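Local coordinates for putative TetR-family transcriptional regulator (Rhodococcus sp., PDB 2G3B), which probably binds operator DNA through a helix-turn-helix domain and regulates transcription, as TetR-family repressors do, at residues T14-Q18 with R19-G23. Sequence-based numbering, arbitrary orientation.
Sequences TAIAQ and RGIRG
Ala15 and Ile16 accept the backbone bonds of Arg19 and Gly20 at a sharp kink in the C-terminal part of helix 2-23, where the local axes of 14-18 and 19-23 are inclined at 105° to one another. The amide of Arg19 still makes a regular i to i+4 bond, its N 2.9 Å from Ala15 O, whereas Gly20 N reaches Ile16 O only weakly, at 3.0 Å with an N-H...O angle of 129°. Gly20 then takes a positive phi, a backbone setting most easily adopted by glycine, and breaks the regular helical path; a CA-H...O contact from Gly20 CA to Ile16 O lines the corner. Beyond it a tight turn closes with Gly23 N bonded to Gly20 O.

On one side of the bend Ile16 and Ile21 lie alongside each other with their side chains aimed in a common direction, the CD1 methyl of Ile21 lying 3.5 Å from CG1 of Ile16 and 3.7 Å from its CG2. Leu51 of helix 47-66 touches both isoleucines. Arg19 goes another way: a turn about its CG-CD bond (chi3 -86°) brings NH2 to 3.7 Å from Ala15 CB, while Gly23 O lies over one face of the guanidinium, 3.2 Å above its plane and nearer its edge than its centre. NH1 makes a long, weak ion pair with Asp28, in the predicted helix-turn-helix. The kink at Gly20 thus turns the chain toward that motif of the TetR-type DNA-binding domain.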
loop_
_atom_site.group_PDB
_atom_site.type_symbol
_atom_site.label_atom_id
_atom_site.label_comp_id
_atom_site.label_asym_id
_atom_site.label_seq_id
_atom_site.Cartn_x
_atom_site.Cartn_y
_atom_site.Cartn_z
ATOM N N THR A 14 10.684 -15.606 -3.443
ATOM C CA THR A 14 10.284 -16.317 -2.226
ATOM C C THR A 14 10.924 -15.784 -0.923
ATOM O O THR A 14 10.234 -15.608 0.065
ATOM C CB THR A 14 10.608 -17.828 -2.378
ATOM O OG1 THR A 14 10.001 -18.288 -3.589
ATOM C CG2 THR A 14 10.092 -18.649 -1.168
ATOM N N ALA A 15 12.242 -15.567 -0.941
ATOM C CA ALA A 15 12.974 -14.966 0.163
ATOM C C ALA A 15 12.433 -13.601 0.528
ATOM O O ALA A 15 12.143 -13.280 1.701
ATOM C CB ALA A 15 14.490 -14.888 -0.207
ATOM N N ILE A 16 12.233 -12.789 -0.473
ATOM C CA ILE A 16 11.631 -11.498 -0.203
ATOM C C ILE A 16 10.229 -11.605 0.397
ATOM O O ILE A 16 9.959 -10.946 1.406
ATOM C CB ILE A 16 11.653 -10.592 -1.421
ATOM C CG1 ILE A 16 13.135 -10.355 -1.841
ATOM C CG2 ILE A 16 10.955 -9.221 -1.056
ATOM C CD1 ILE A 16 13.300 -9.784 -3.273
ATOM N N ALA A 17 9.358 -12.417 -0.205
ATOM C CA ALA A 17 8.006 -12.590 0.290
ATOM C C ALA A 17 7.955 -13.065 1.763
ATOM O O ALA A 17 7.100 -12.596 2.545
ATOM C CB ALA A 17 7.216 -13.558 -0.616
ATOM N N GLN A 18 8.869 -13.966 2.117
ATOM C CA GLN A 18 8.789 -14.689 3.375
ATOM C C GLN A 18 9.567 -14.040 4.511
ATOM O O GLN A 18 9.151 -14.136 5.678
ATOM C CB GLN A 18 9.342 -16.131 3.180
ATOM C CG GLN A 18 8.392 -17.018 2.330
ATOM C CD GLN A 18 6.965 -17.129 2.910
ATOM O OE1 GLN A 18 5.969 -16.671 2.307
ATOM N NE2 GLN A 18 6.863 -17.746 4.088
ATOM N N ARG A 19 10.693 -13.425 4.172
ATOM C CA ARG A 19 11.696 -12.982 5.160
ATOM C C ARG A 19 11.999 -11.478 5.013
ATOM O O ARG A 19 12.700 -10.879 5.829
ATOM C CB ARG A 19 12.979 -13.803 4.975
ATOM C CG ARG A 19 12.884 -15.319 5.363
ATOM C CD ARG A 19 14.279 -16.028 5.228
ATOM N NE ARG A 19 14.552 -16.510 3.857
ATOM C CZ ARG A 19 15.704 -17.056 3.433
ATOM N NH1 ARG A 19 16.755 -17.221 4.264
ATOM N NH2 ARG A 19 15.820 -17.452 2.155
ATOM N N GLY A 20 11.428 -10.882 3.977
ATOM C CA GLY A 20 11.628 -9.492 3.638
ATOM C C GLY A 20 13.006 -9.253 3.044
ATOM O O GLY A 20 13.831 -10.152 2.956
ATOM N N ILE A 21 13.257 -8.003 2.673
ATOM C CA ILE A 21 14.572 -7.572 2.195
ATOM C C ILE A 21 15.733 -7.910 3.176
ATOM O O ILE A 21 16.777 -8.359 2.742
ATOM C CB ILE A 21 14.436 -6.070 1.711
ATOM C CG1 ILE A 21 13.688 -6.012 0.374
ATOM C CG2 ILE A 21 15.692 -5.237 1.744
ATOM C CD1 ILE A 21 13.942 -7.187 -0.539
ATOM N N ARG A 22 15.550 -7.730 4.485
ATOM C CA ARG A 22 16.613 -8.104 5.461
ATOM C C ARG A 22 16.852 -9.618 5.592
ATOM O O ARG A 22 17.917 -10.067 6.067
ATOM C CB ARG A 22 16.314 -7.534 6.840
ATOM C CG ARG A 22 14.936 -7.908 7.373
ATOM C CD ARG A 22 14.460 -6.918 8.433
ATOM N NE ARG A 22 15.534 -6.544 9.349
ATOM C CZ ARG A 22 16.157 -7.403 10.153
ATOM N NH1 ARG A 22 15.810 -8.691 10.132
ATOM N NH2 ARG A 22 17.127 -6.973 10.966
ATOM N N GLY A 23 15.866 -10.413 5.176
ATOM C CA GLY A 23 15.983 -11.865 5.329
ATOM C C GLY A 23 16.513 -12.541 4.090
ATOM O O GLY A 23 16.765 -13.768 4.105
#